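Local coordinates for protein prephenate dehydratase (Arthrobacter aurescens, PDB 3MWB) that probably catalyses the decarboxylation and dehydration of prephenate to 3-phenylpyruvate in phenylalanine biosynthesis, and carries L-phenylalanine bound at its ACT domain, at residues 18-23 with 157-162; 90-95 with 116-121. One frame throughout, in Å; residues are numbered along the deposited sequence.

Interaction 1: 18-23 with 157-162; sequences FTEAAL and APLIAA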
loop_
_atom_site.group_PDB
_atom_site.type_symbol
_atom_site.label_atom_id
_atom_site.label_comp_id
_atom_site.label_asym_id
_atom_site.label_seq_id
_atom_site.Cartn_x
_atom_site.Cartn_y
_atom_site.Cartn_z
ATOM N N PHE A 18 23.381 1.802 36.524
ATOM C CA PHE A 18 22.226 0.983 36.199
ATOM C C PHE A 18 22.573 -0.095 35.167
ATOM O O PHE A 18 22.063 -1.210 35.228
ATOM C CB PHE A 18 21.066 1.876 35.720
ATOM C CG PHE A 18 20.411 2.616 36.832
ATOM C CD1 PHE A 18 20.964 3.815 37.316
ATOM C CD2 PHE A 18 19.282 2.087 37.458
ATOM C CE1 PHE A 18 20.364 4.492 38.390
ATOM C CE2 PHE A 18 18.675 2.754 38.526
ATOM C CZ PHE A 18 19.216 3.964 38.986
ATOM N N THR A 19 23.472 0.234 34.243
ATOM C CA THR A 19 23.938 -0.759 33.269
ATOM C C THR A 19 24.575 -1.988 33.939
ATOM O O THR A 19 24.204 -3.115 33.616
ATOM C CB THR A 19 24.868 -0.138 32.221
ATOM O OG1 THR A 19 24.285 1.084 31.739
ATOM C CG2 THR A 19 25.058 -1.075 31.044
ATOM N N GLU A 20 25.513 -1.784 34.856
ATOM C CA GLU A 20 26.104 -2.929 35.555
ATOM C C GLU A 20 25.034 -3.751 36.285
ATOM O O GLU A 20 24.981 -4.975 36.152
ATOM C CB GLU A 20 27.205 -2.516 36.532
ATOM C CG GLU A 20 27.733 -3.719 37.307
ATOM C CD GLU A 20 29.113 -3.530 37.906
ATOM O OE1 GLU A 20 29.361 -2.519 38.605
ATOM O OE2 GLU A 20 29.944 -4.434 37.688
ATOM N N ALA A 21 24.185 -3.058 37.047
ATOM C CA ALA A 21 23.069 -3.696 37.760
ATOM C C ALA A 21 22.281 -4.633 36.851
ATOM O O ALA A 21 21.887 -5.708 37.270
ATOM C CB ALA A 21 22.149 -2.639 38.393
ATOM N N ALA A 22 22.094 -4.221 35.599
ATOM C CA ALA A 22 21.383 -5.007 34.583
ATOM C C ALA A 22 22.157 -6.238 34.114
ATOM O O ALA A 22 21.587 -7.311 33.971
ATOM C CB ALA A 22 21.041 -4.123 33.392
ATOM N N LEU A 23 23.448 -6.073 33.842
ATOM C CA LEU A 23 24.317 -7.213 33.549
ATOM C C LEU A 23 24.262 -8.221 34.683
ATOM O O LEU A 23 24.240 -9.431 34.455
ATOM C CB LEU A 23 25.769 -6.747 33.368
ATOM C CG LEU A 23 26.815 -7.807 33.008
ATOM C CD1 LEU A 23 26.359 -8.688 31.819
ATOM C CD2 LEU A 23 28.155 -7.133 32.713
ATOM N N ALA A 157 21.932 4.330 41.726
ATOM C CA ALA A 157 21.334 2.994 41.855
ATOM C C ALA A 157 21.495 2.407 43.258
ATOM O O ALA A 157 22.448 2.740 43.974
ATOM C CB ALA A 157 21.947 2.032 40.806
ATOM N N PRO A 158 20.553 1.539 43.673
ATOM C CA PRO A 158 20.771 0.793 44.911
ATOM C C PRO A 158 22.070 -0.026 44.891
ATOM O O PRO A 158 22.694 -0.191 45.937
ATOM C CB PRO A 158 19.544 -0.126 44.985
ATOM C CG PRO A 158 18.477 0.658 44.311
ATOM C CD PRO A 158 19.182 1.349 43.161
ATOM N N LEU A 159 22.477 -0.505 43.709
ATOM C CA LEU A 159 23.712 -1.286 43.565
ATOM C C LEU A 159 24.905 -0.616 44.250
ATOM O O LEU A 159 25.529 -1.211 45.129
ATOM C CB LEU A 159 24.044 -1.570 42.085
ATOM C CG LEU A 159 25.409 -2.235 41.797
ATOM C CD1 LEU A 159 25.580 -3.561 42.558
ATOM C CD2 LEU A 159 25.661 -2.451 40.301
ATOM N N ILE A 160 25.208 0.619 43.851
ATOM C CA ILE A 160 26.419 1.288 44.320
ATOM C C ILE A 160 26.349 1.674 45.809
ATOM O O ILE A 160 27.382 1.697 46.507
ATOM C CB ILE A 160 26.852 2.459 43.380
ATOM C CG1 ILE A 160 28.324 2.828 43.624
ATOM C CG2 ILE A 160 25.896 3.655 43.489
ATOM C CD1 ILE A 160 29.045 3.351 42.410
ATOM N N ALA A 161 25.138 1.947 46.297
ATOM C CA ALA A 161 24.944 2.183 47.714
ATOM C C ALA A 161 25.277 0.914 48.507
ATOM O O ALA A 161 26.013 0.988 49.483
ATOM C CB ALA A 161 23.538 2.659 48.009
ATOM N N ALA A 162 24.769 -0.239 48.064
ATOM C CA ALA A 162 25.044 -1.522 48.728
ATOM C C ALA A 162 26.524 -1.919 48.713
ATOM O O ALA A 162 26.974 -2.689 49.559
ATOM C CB ALA A 162 24.193 -2.635 48.125
#

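Interaction 2: 90-95 with 116-121; sequences ITFVLV and AQCRLW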
loop_
_atom_site.group_PDB
_atom_site.type_symbol
_atom_site.label_atom_id
_atom_site.label_comp_id
_atom_site.label_asym_id
_atom_site.label_seq_id
_atom_site.Cartn_x
_atom_site.Cartn_y
_atom_site.Cartn_z
ATOM N N ILE A 90 13.654 0.739 37.242
ATOM C CA ILE A 90 14.547 1.782 37.713
ATOM C C ILE A 90 14.081 2.221 39.102
ATOM O O ILE A 90 12.920 2.583 39.285
ATOM C CB ILE A 90 14.560 3.000 36.752
ATOM C CG1 ILE A 90 15.061 2.596 35.354
ATOM C CG2 ILE A 90 15.418 4.136 37.322
ATOM C CD1 ILE A 90 14.694 3.591 34.242
ATOM N N THR A 91 15.001 2.171 40.064
ATOM C CA THR A 91 14.762 2.621 41.420
ATOM C C THR A 91 15.882 3.599 41.781
ATOM O O THR A 91 17.057 3.286 41.591
ATOM C CB THR A 91 14.776 1.410 42.376
ATOM O OG1 THR A 91 13.691 0.541 42.034
ATOM C CG2 THR A 91 14.620 1.841 43.828
ATOM N N PHE A 92 15.532 4.774 42.283
ATOM C CA PHE A 92 16.555 5.756 42.614
ATOM C C PHE A 92 16.723 5.879 44.130
ATOM O O PHE A 92 15.743 5.906 44.864
ATOM C CB PHE A 92 16.206 7.126 42.051
ATOM C CG PHE A 92 16.268 7.218 40.559
ATOM C CD1 PHE A 92 17.499 7.259 39.896
ATOM C CD2 PHE A 92 15.098 7.313 39.809
ATOM C CE1 PHE A 92 17.557 7.359 38.496
ATOM C CE2 PHE A 92 15.154 7.434 38.400
ATOM C CZ PHE A 92 16.378 7.459 37.757
ATOM N N VAL A 93 17.967 5.968 44.587
ATOM C CA VAL A 93 18.251 6.284 45.973
ATOM C C VAL A 93 19.006 7.611 46.058
ATOM O O VAL A 93 19.771 7.975 45.145
ATOM C CB VAL A 93 19.037 5.166 46.710
ATOM C CG1 VAL A 93 18.224 3.872 46.762
ATOM C CG2 VAL A 93 20.387 4.925 46.077
ATOM N N LEU A 94 18.772 8.322 47.162
ATOM C CA LEU A 94 19.516 9.523 47.496
ATOM C C LEU A 94 20.593 9.144 48.497
ATOM O O LEU A 94 20.309 8.535 49.538
ATOM C CB LEU A 94 18.596 10.619 48.078
ATOM C CG LEU A 94 19.316 11.932 48.465
ATOM C CD1 LEU A 94 19.676 12.763 47.234
ATOM C CD2 LEU A 94 18.477 12.746 49.441
ATOM N N VAL A 95 21.824 9.525 48.187
ATOM C CA VAL A 95 22.982 8.979 48.862
ATOM C C VAL A 95 23.883 10.115 49.375
ATOM O O VAL A 95 23.946 11.188 48.772
ATOM C CB VAL A 95 23.700 7.950 47.909
ATOM C CG1 VAL A 95 24.933 8.526 47.223
ATOM C CG2 VAL A 95 24.007 6.667 48.618
ATOM N N ALA A 116 16.009 14.530 36.086
ATOM C CA ALA A 116 14.728 14.869 35.460
ATOM C C ALA A 116 13.574 13.970 35.913
ATOM O O ALA A 116 12.407 14.336 35.790
ATOM C CB ALA A 116 14.868 14.821 33.931
ATOM N N GLN A 117 13.909 12.786 36.423
ATOM C CA GLN A 117 12.901 11.830 36.883
ATOM C C GLN A 117 12.692 11.830 38.386
ATOM O O GLN A 117 11.898 11.041 38.870
ATOM C CB GLN A 117 13.313 10.412 36.527
ATOM C CG GLN A 117 13.335 10.083 35.075
ATOM C CD GLN A 117 13.672 8.638 34.898
ATOM O OE1 GLN A 117 12.904 7.759 35.298
ATOM N NE2 GLN A 117 14.834 8.372 34.323
ATOM N N CYS A 118 13.442 12.646 39.119
ATOM C CA CYS A 118 13.322 12.702 40.574
ATOM C C CYS A 118 12.805 14.046 41.066
ATOM O O CYS A 118 12.865 14.340 42.258
ATOM C CB CYS A 118 14.662 12.375 41.240
ATOM S SG CYS A 118 15.138 10.656 41.016
ATOM N N ARG A 119 12.271 14.834 40.140
ATOM C CA ARG A 119 11.752 16.165 40.431
ATOM C C ARG A 119 10.753 16.245 41.572
ATOM O O ARG A 119 10.856 17.142 42.408
ATOM C CB ARG A 119 11.154 16.799 39.164
ATOM C CG ARG A 119 12.201 17.081 38.077
ATOM C CD ARG A 119 13.425 17.802 38.669
ATOM N NE ARG A 119 13.015 19.010 39.373
ATOM C CZ ARG A 119 12.716 20.166 38.780
ATOM N NH1 ARG A 119 12.818 20.294 37.457
ATOM N NH2 ARG A 119 12.329 21.205 39.514
ATOM N N LEU A 120 9.793 15.323 41.607
ATOM C CA LEU A 120 8.669 15.417 42.548
ATOM C C LEU A 120 9.150 15.376 43.992
ATOM O O LEU A 120 8.854 16.274 44.785
ATOM C CB LEU A 120 7.640 14.309 42.308
ATOM C CG LEU A 120 6.776 14.407 41.055
ATOM C CD1 LEU A 120 6.049 13.080 40.800
ATOM C CD2 LEU A 120 5.798 15.578 41.144
ATOM N N TRP A 121 9.900 14.327 44.309
ATOM C CA TRP A 121 10.485 14.144 45.624
ATOM C C TRP A 121 11.450 15.278 45.982
ATOM O O TRP A 121 11.355 15.856 47.062
ATOM C CB TRP A 121 11.201 12.796 45.673
ATOM C CG TRP A 121 11.547 12.376 47.045
ATOM C CD1 TRP A 121 10.818 11.558 47.860
ATOM C CD2 TRP A 121 12.704 12.760 47.790
ATOM N NE1 TRP A 121 11.461 11.399 49.061
ATOM C CE2 TRP A 121 12.618 12.131 49.046
ATOM C CE3 TRP A 121 13.809 13.574 47.514
ATOM C CZ2 TRP A 121 13.594 12.288 50.027
ATOM C CZ3 TRP A 121 14.777 13.730 48.493
ATOM C CH2 TRP A 121 14.660 13.092 49.733
#

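Interaction 1: 18-23 with 157-162
An apolar contact joins the two lobes of the dehydratase domain: Phe-18 and Ala-21 of helix 18-23, from the lobe built on strand 8-12, meet Ala-157 and Leu-159 at the start of helix 158-163, which follows strand 153-156 of the other lobe. Ala-157, the N-cap of its helix, sets its methyl over one face of the Phe-18 ring, a CH-pi contact with CB 3.8 Å from the ring centroid and 12° off its normal. On the same side of the ring, Ala-157 N lies 3.7 Å from Phe-18 CE1. Two residues on, Leu-159 has CG anti to its N (chi1 173°), which carries CD2 across to helix 18-23; there Leu-159 CD2 lies 3.6 Å from Ala-21 N and 4.0 Å from Ala-21 CB, and 3.9 Å from Glu-20 CG. Glu-20 OE1 is hydrogen-bonded to Gly-16 N, within its own lobe. A serine at Phe-18 would probably open a gap under the Ala-157 methyl and weaken this bridge between lobes. No hydrogen bond or salt bridge crosses; the junction rests on shape and dispersion.

Interaction 2: 90-95 with 116-121
Phe-92 leads the contact with Gln-117 and Cys-118, and its atoms meet them in order from CB outward. CB lies 3.8 Å from Cys-118 SG. CG and CD2 of the ring are closer to the same sulfur, CD2 at 3.6 Å from SG. This is a Cys sulfur-aromatic contact, with SG 4.0 Å from the ring centroid and 31° off its normal, an oblique approach. Ile-90 CG2, from the same segment as Phe-92, lies on the other side of the ring plane, near the rim. Farther out, Phe-92 CE2 meets Gln-117 OE1 at 3.8 Å, the oxygen sitting at the ring edge, in its plane, where the partly positive ring hydrogens probably favour it. At the tip, CZ is 3.9 Å from Gln-117 NE2. The amide stands almost upright to the ring, their planes 85° apart, and the hydrogen bond from NE2 to His-113 O probably limits its rotation.

The fold here is the type II periplasmic-binding-protein architecture, and the contact lays the lead-in and first turn of helix 119-125 against strand 93-96 of the second lobe's sheet and the residues just before it. Cys-118 is the N-cap of that helix, and Asp-176 takes a hydrogen bond from Leu-120 N in its first turn. Phe-92 and Leu-94 both face the helix, whereas Val-93 between them points away and packs on Cys-156 and Pro-158.

Leu-94 makes the second patch. Its CG is anti to the backbone N (chi1 180°), and CD2 reaches the six-membered ring of the Trp-121 indole obliquely, 3.8 Å from CH2. The two side chains cross at about a right angle. Beyond this patch Trp-121 meets the ring of His-125, and Ala-116 and Arg-119 touch Asn-41 and Thr-42 of a second subunit.

Both contacts are buried, but interaction 1 lies nearer the centre of the chain and bridges the two lobes, whereas interaction 2 holds a helix to a sheet inside one lobe, with its helix side reaching a neighbouring subunit. They share no segment yet touch directly: Pro-158 CD packs 3.3 Å from Thr-91 O, and the rings of Phe-18 and Phe-92 meet with planes about 65° apart. Neither contact has a hydrogen bond across it. Methyl groups set on a phenyl face and a helix backbone make up 18-23 with 157-162, which includes Ala-161 of a magnesium site, with no metal bound to this chain; in 90-95 with 116-121 a thiol, an amide and an indole pack on Phe-92 and Leu-94.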